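Local coordinates for uncharacterized protein (Capnocytophaga ochracea, PDB 4W9R) that is of unknown function but belongs to the putative esterase family of the alpha/beta-hydrolase clan, and so may hydrolyse esters or derive from an enzyme that did, at residues Y72-Q76 with E77-V81; N264-Y267 with K268-V272. All blocks are in the same frame, centred on the assembly; numbering follows the deposited sequence. Where two conformers were deposited one is given.

Contact 1: residues Y72-Q76 with E77-V81; sequences YEPKQ and EDVTV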
ATOM      1  N   TYR B  72     -14.555  -1.779  13.417  1.00 26.08           N
ATOM      2  CA  TYR B  72     -14.518  -0.331  13.242  1.00 26.54           C
ATOM      3  C   TYR B  72     -14.535   0.443  14.553  1.00 26.04           C
ATOM      4  O   TYR B  72     -15.428   0.269  15.384  1.00 23.67           O
ATOM      5  CB  TYR B  72     -15.684   0.121  12.360  1.00 17.91           C
ATOM      6  CG  TYR B  72     -15.504  -0.227  10.901  1.00 29.36           C
ATOM      7  CD1 TYR B  72     -15.956  -1.439  10.395  1.00 35.99           C
ATOM      8  CD2 TYR B  72     -14.875   0.653  10.032  1.00 26.94           C
ATOM      9  CE1 TYR B  72     -15.789  -1.762   9.062  1.00 39.45           C
ATOM     10  CE2 TYR B  72     -14.705   0.339   8.698  1.00 38.88           C
ATOM     11  CZ  TYR B  72     -15.162  -0.869   8.218  1.00 38.61           C
ATOM     12  OH  TYR B  72     -14.993  -1.184   6.889  1.00 40.06           O
ATOM     13  N   GLU B  73     -13.527   1.297  14.712  1.00 29.35           N
ATOM     14  CA  GLU B  73     -13.422   2.239  15.825  1.00 30.59           C
ATOM     15  C   GLU B  73     -13.649   1.627  17.204  1.00 36.49           C
ATOM     16  O   GLU B  73     -14.638   1.937  17.868  1.00 34.60           O
ATOM     17  CB  GLU B  73     -14.400   3.398  15.619  1.00 26.82           C
ATOM     18  CG  GLU B  73     -14.010   4.334  14.484  1.00 44.31           C
ATOM     19  CD  GLU B  73     -14.952   5.512  14.343  1.00 63.21           C
ATOM     20  OE1 GLU B  73     -16.178   5.316  14.481  1.00 73.60           O
ATOM     21  OE2 GLU B  73     -14.467   6.638  14.101  1.00 70.61           O
ATOM     22  N   PRO B  74     -12.730   0.756  17.644  1.00 45.03           N
ATOM     23  CA  PRO B  74     -12.806   0.295  19.031  1.00 36.40           C
ATOM     24  C   PRO B  74     -12.380   1.415  19.973  1.00 35.94           C
ATOM     25  O   PRO B  74     -11.588   2.270  19.575  1.00 39.42           O
ATOM     26  CB  PRO B  74     -11.822  -0.874  19.069  1.00 39.82           C
ATOM     27  CG  PRO B  74     -10.824  -0.547  18.006  1.00 36.93           C
ATOM     28  CD  PRO B  74     -11.586   0.165  16.923  1.00 40.42           C
ATOM     29  N   LYS B  75     -12.902   1.421  21.194  1.00 34.01           N
ATOM     30  CA  LYS B  75     -12.542   2.449  22.163  1.00 23.54           C
ATOM     31  C   LYS B  75     -11.089   2.290  22.602  1.00 27.73           C
ATOM     32  O   LYS B  75     -10.517   1.205  22.493  1.00 38.42           O
ATOM     33  CB  LYS B  75     -13.475   2.398  23.372  1.00 26.27           C
ATOM     34  CG  LYS B  75     -14.941   2.608  23.029  1.00 35.25           C
ATOM     35  CD  LYS B  75     -15.815   2.513  24.270  1.00 66.50           C
ATOM     36  CE  LYS B  75     -17.280   2.743  23.935  1.00 79.55           C
ATOM     37  NZ  LYS B  75     -17.507   4.087  23.334  1.00 87.09           N
ATOM     38  N   GLN B  76     -10.497   3.375  23.089  1.00 25.32           N
ATOM     39  CA  GLN B  76      -9.100   3.359  23.510  1.00 26.54           C
ATOM     40  C   GLN B  76      -8.856   2.359  24.638  1.00 33.32           C
ATOM     41  O   GLN B  76      -7.838   1.666  24.655  1.00 36.02           O
ATOM     42  CB  GLN B  76      -8.661   4.756  23.948  1.00 26.42           C
ATOM     43  CG  GLN B  76      -7.218   4.831  24.410  1.00 30.50           C
ATOM     44  CD  GLN B  76      -6.811   6.231  24.819  1.00 41.79           C
ATOM     45  OE1 GLN B  76      -7.527   7.199  24.562  1.00 47.28           O
ATOM     46  NE2 GLN B  76      -5.654   6.345  25.461  1.00 40.23           N
ATOM     47  N   GLU B  77      -9.793   2.283  25.578  0.61 25.25           N
ATOM     48  CA  GLU B  77      -9.666   1.363  26.703  0.61 26.46           C
ATOM     49  C   GLU B  77      -9.806  -0.090  26.261  0.61 32.47           C
ATOM     50  O   GLU B  77      -9.396  -1.006  26.975  0.61 37.80           O
ATOM     51  CB  GLU B  77     -10.703   1.684  27.781  0.61 28.73           C
ATOM     52  CG  GLU B  77     -10.410   2.947  28.577  0.61 27.33           C
ATOM     53  CD  GLU B  77     -11.468   3.229  29.627  0.61 40.05           C
ATOM     54  OE1 GLU B  77     -12.629   2.810  29.433  0.61 56.06           O
ATOM     55  OE2 GLU B  77     -11.140   3.866  30.650  0.61 29.31           O
ATOM     56  N   ASP B  78     -10.386  -0.299  25.083  1.00 27.83           N
ATOM     57  CA  ASP B  78     -10.559  -1.646  24.549  1.00 26.12           C
ATOM     58  C   ASP B  78      -9.248  -2.227  24.028  1.00 30.45           C
ATOM     59  O   ASP B  78      -8.957  -3.402  24.236  1.00 40.53           O
ATOM     60  CB  ASP B  78     -11.602  -1.656  23.426  1.00 28.25           C
ATOM     61  CG  ASP B  78     -13.013  -1.423  23.932  1.00 47.47           C
ATOM     62  OD1 ASP B  78     -13.275  -1.688  25.125  1.00 64.19           O
ATOM     63  OD2 ASP B  78     -13.863  -0.982  23.130  1.00 41.79           O
ATOM     64  N   VAL B  79      -8.476  -1.409  23.323  1.00 24.93           N
ATOM     65  CA  VAL B  79      -7.253  -1.883  22.682  1.00 23.60           C
ATOM     66  C   VAL B  79      -5.974  -1.624  23.476  1.00 24.04           C
ATOM     67  O   VAL B  79      -4.883  -1.968  23.020  1.00 44.60           O
ATOM     68  CB  VAL B  79      -7.089  -1.251  21.289  1.00 31.49           C
ATOM     69  CG1 VAL B  79      -8.238  -1.669  20.384  1.00 18.86           C
ATOM     70  CG2 VAL B  79      -7.013   0.262  21.401  1.00 11.72           C
ATOM     71  N   THR B  80      -6.092  -1.018  24.652  1.00 24.54           N
ATOM     72  CA  THR B  80      -4.901  -0.607  25.391  1.00 29.53           C
ATOM     73  C   THR B  80      -4.532  -1.546  26.535  1.00 28.08           C
ATOM     74  O   THR B  80      -5.333  -1.799  27.434  1.00 40.33           O
ATOM     75  CB  THR B  80      -5.058   0.809  25.968  1.00 24.04           C
ATOM     76  OG1 THR B  80      -5.268   1.741  24.900  1.00 42.23           O
ATOM     77  CG2 THR B  80      -3.807   1.208  26.736  1.00 21.18           C
ATOM     78  N   VAL B  81      -3.301  -2.046  26.491  1.00 25.36           N
ATOM     79  CA  VAL B  81      -2.743  -2.838  27.578  1.00 27.39           C
ATOM     80  C   VAL B  81      -1.996  -1.925  28.546  1.00 30.89           C
ATOM     81  O   VAL B  81      -0.991  -1.314  28.180  1.00 31.56           O
ATOM     82  CB  VAL B  81      -1.787  -3.924  27.052  1.00 28.93           C
ATOM     83  CG1 VAL B  81      -1.174  -4.699  28.207  1.00 29.25           C
ATOM     84  CG2 VAL B  81      -2.516  -4.857  26.099  1.00 30.15           C
TER
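In T80 the hydroxyl lies anti to the carbonyl carbon and beside the backbone N (chi1 -60°), a torsion that turns OG1 back toward Q76. OG1 donates to Q76 O at 2.6 Å, tilted 33° from the carbonyl plane. The D78 carboxylate is set the same way relative to its own backbone (chi1 -70°), and OD2 reaches back to accept the K75 N-H at 3.2 Å. That donor stands above the carboxylate plane, while R17 forms a salt bridge with the same oxygen, so a backbone amide and a guanidinium group share it. K75 O receives D78 N at 3.0 Å from above the carbonyl plane, and the bond from V79 N to this oxygen is weak. If K75 is taken as N-cap, the bond from K75 N to D78 OD2 has the geometry of one half of a capping box, at the start of a short, weakly bonded helical turn, about 76-79, that follows strand 67-71 in this alpha/beta-hydrolase fold. The turn lies beyond the C-terminal end of that parallel strand, on the side of the sheet where enzymes of this fold usually place their active site. Inside the bend, P74 CG meets V79 CG1 at 3.7 Å, the two side chains crossing at about a right angle. P74 also touches F95 of helix 91-110, and V79 packs on E124 and A125 of helix 123-128.

Contact 2: residues N264-Y267 with K268-V272; sequences NTIY and KQLGV
L270 N donates to I266 O at 2.8 Å, the shortest of the backbone bonds that carry helix 255-270 through its last turn. One residue earlier, Q269 N meets T265 O at 2.9 Å in a nearly straight bond (173° at the hydrogen). After L270 the regular pattern fades. G271 takes positive phi (67°) and leaves the helix, and its N-H makes a weak bond to Y267 O; its CA lies 3.1 Å from Y267 O in an additional CA-H...O contact. A glycine with positive phi just beyond the last helical residue is a common way of ending an alpha-helix. The chain then doubles back along the final turn, bringing V272 O to 3.3 Å from Y267 CA. With CG anti to the backbone N (chi1 178°), the Y267 ring is carried to the same carbonyl, which approaches it at the edge, near the ring plane, with V272 O 3.6 Å from CD1. I266 CG2 links the two sides of the reversal, touching V272 CG2 at 4.2 Å and L270 CD2 at a similar distance. On another face T265 and Q269 run side by side, pointing the same way, and the T265 methyl CG2 rests 3.4 Å from Q269 NE2. T265 OG1 is held by N261 O one turn earlier, and the Y267 ring makes a cation-pi contact with K273. Toward the alpha/beta sheet, K268 O accepts from N169 ND2 and Q269 touches R170, both just before strand 171-180, while L270 packs on F233 and T265 and Q269 on I235, in the segment that leaves helix 217-232.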
ATOM      1  N   ASN B 264       1.819 -28.964  -1.356  1.00 41.29           N
ATOM      2  CA  ASN B 264       1.534 -29.499  -0.030  1.00 43.97           C
ATOM      3  C   ASN B 264       1.807 -28.447   1.037  1.00 43.17           C
ATOM      4  O   ASN B 264       1.040 -28.299   1.989  1.00 40.83           O
ATOM      5  CB  ASN B 264       2.363 -30.757   0.245  1.00 41.20           C
ATOM      6  CG  ASN B 264       1.846 -31.969  -0.500  1.00 48.79           C
ATOM      7  OD1 ASN B 264       0.674 -32.031  -0.873  1.00 50.90           O
ATOM      8  ND2 ASN B 264       2.718 -32.947  -0.714  1.00 52.00           N
ATOM      9  N   THR B 265       2.906 -27.718   0.866  1.00 41.20           N
ATOM     10  CA  THR B 265       3.275 -26.646   1.781  1.00 36.16           C
ATOM     11  C   THR B 265       2.235 -25.528   1.741  1.00 44.16           C
ATOM     12  O   THR B 265       1.918 -24.924   2.767  1.00 43.87           O
ATOM     13  CB  THR B 265       4.665 -26.073   1.443  1.00 34.97           C
ATOM     14  OG1 THR B 265       5.642 -27.118   1.514  1.00 42.87           O
ATOM     15  CG2 THR B 265       5.044 -24.966   2.416  1.00 25.04           C
ATOM     16  N   ILE B 266       1.705 -25.264   0.550  1.00 34.77           N
ATOM     17  CA  ILE B 266       0.637 -24.287   0.389  1.00 33.63           C
ATOM     18  C   ILE B 266      -0.570 -24.675   1.239  1.00 43.35           C
ATOM     19  O   ILE B 266      -1.140 -23.839   1.938  1.00 49.71           O
ATOM     20  CB  ILE B 266       0.206 -24.149  -1.088  1.00 32.66           C
ATOM     21  CG1 ILE B 266       1.322 -23.508  -1.914  1.00 36.83           C
ATOM     22  CG2 ILE B 266      -1.059 -23.314  -1.206  1.00 19.17           C
ATOM     23  CD1 ILE B 266       0.989 -23.372  -3.384  1.00 34.91           C
ATOM     24  N   TYR B 267      -0.943 -25.950   1.193  1.00 44.31           N
ATOM     25  CA  TYR B 267      -2.087 -26.424   1.965  1.00 42.44           C
ATOM     26  C   TYR B 267      -1.811 -26.391   3.465  1.00 42.22           C
ATOM     27  O   TYR B 267      -2.705 -26.107   4.259  1.00 45.95           O
ATOM     28  CB  TYR B 267      -2.478 -27.841   1.544  1.00 38.04           C
ATOM     29  CG  TYR B 267      -3.624 -28.403   2.353  1.00 46.27           C
ATOM     30  CD1 TYR B 267      -4.923 -27.953   2.156  1.00 49.95           C
ATOM     31  CD2 TYR B 267      -3.409 -29.379   3.318  1.00 52.70           C
ATOM     32  CE1 TYR B 267      -5.976 -28.459   2.895  1.00 57.35           C
ATOM     33  CE2 TYR B 267      -4.457 -29.892   4.063  1.00 57.65           C
ATOM     34  CZ  TYR B 267      -5.738 -29.427   3.846  1.00 58.22           C
ATOM     35  OH  TYR B 267      -6.785 -29.933   4.582  1.00 56.76           O
ATOM     36  N   LYS B 268      -0.575 -26.685   3.850  1.00 31.78           N
ATOM     37  CA  LYS B 268      -0.212 -26.712   5.261  1.00 44.44           C
ATOM     38  C   LYS B 268      -0.219 -25.309   5.870  1.00 48.48           C
ATOM     39  O   LYS B 268      -0.810 -25.085   6.926  1.00 47.61           O
ATOM     40  CB  LYS B 268       1.160 -27.364   5.451  1.00 41.59           C
ATOM     41  CG  LYS B 268       1.544 -27.575   6.908  1.00 61.40           C
ATOM     42  CD  LYS B 268       2.815 -28.400   7.036  1.00 82.37           C
ATOM     43  CE  LYS B 268       3.115 -28.725   8.492  1.00 85.78           C
ATOM     44  NZ  LYS B 268       4.314 -29.596   8.637  1.00 86.58           N
ATOM     45  N   GLN B 269       0.452 -24.371   5.206  1.00 33.89           N
ATOM     46  CA  GLN B 269       0.546 -23.004   5.705  1.00 28.36           C
ATOM     47  C   GLN B 269      -0.720 -22.178   5.466  1.00 37.02           C
ATOM     48  O   GLN B 269      -1.209 -21.507   6.376  1.00 42.33           O
ATOM     49  CB  GLN B 269       1.739 -22.292   5.065  1.00 27.31           C
ATOM     50  CG  GLN B 269       3.062 -23.020   5.221  1.00 31.01           C
ATOM     51  CD  GLN B 269       4.232 -22.206   4.705  1.00 37.90           C
ATOM     52  OE1 GLN B 269       4.051 -21.130   4.134  1.00 43.35           O
ATOM     53  NE2 GLN B 269       5.441 -22.716   4.904  1.00 42.41           N
ATOM     54  N   LEU B 270      -1.236 -22.216   4.242  1.00 31.40           N
ATOM     55  CA  LEU B 270      -2.353 -21.352   3.861  1.00 38.36           C
ATOM     56  C   LEU B 270      -3.726 -22.000   4.044  1.00 45.48           C
ATOM     57  O   LEU B 270      -4.752 -21.329   3.929  1.00 51.46           O
ATOM     58  CB  LEU B 270      -2.192 -20.894   2.408  1.00 30.75           C
ATOM     59  CG  LEU B 270      -1.341 -19.651   2.133  1.00 39.22           C
ATOM     60  CD1 LEU B 270       0.047 -19.755   2.745  1.00 29.46           C
ATOM     61  CD2 LEU B 270      -1.245 -19.413   0.635  1.00 61.37           C
ATOM     62  N   GLY B 271      -3.745 -23.297   4.328  1.00 38.12           N
ATOM     63  CA  GLY B 271      -4.992 -24.008   4.555  1.00 43.42           C
ATOM     64  C   GLY B 271      -5.900 -24.158   3.345  1.00 42.13           C
ATOM     65  O   GLY B 271      -7.066 -24.526   3.485  1.00 45.56           O
ATOM     66  N   VAL B 272      -5.374 -23.879   2.155  1.00 35.47           N
ATOM     67  CA  VAL B 272      -6.162 -24.008   0.931  1.00 38.37           C
ATOM     68  C   VAL B 272      -5.535 -24.996  -0.049  1.00 41.58           C
ATOM     69  O   VAL B 272      -4.318 -25.190  -0.064  1.00 35.72           O
ATOM     70  CB  VAL B 272      -6.333 -22.648   0.219  1.00 41.10           C
ATOM     71  CG1 VAL B 272      -7.112 -21.681   1.097  1.00 50.35           C
ATOM     72  CG2 VAL B 272      -4.979 -22.063  -0.156  1.00 40.74           C
TER

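From the N terminus, the chain first forms the antiparallel strands 5-12 and 17-24 and reaches contact 1 on leaving strand 67-71. There 72-81 makes a tight local turn that connects this strand to the path toward helix 91-110, beside helix 123-128, and the salt bridge to R17 ties it back to the start of strand 17-24. The sheet is completed by strand 205-213 well before contact 2 ends helix 255-270 and redirects the chain toward the helices from 278 onward. The two contacts follow in series, neither enclosing nor crossing the other, with centres 33 Å apart and no touching atoms.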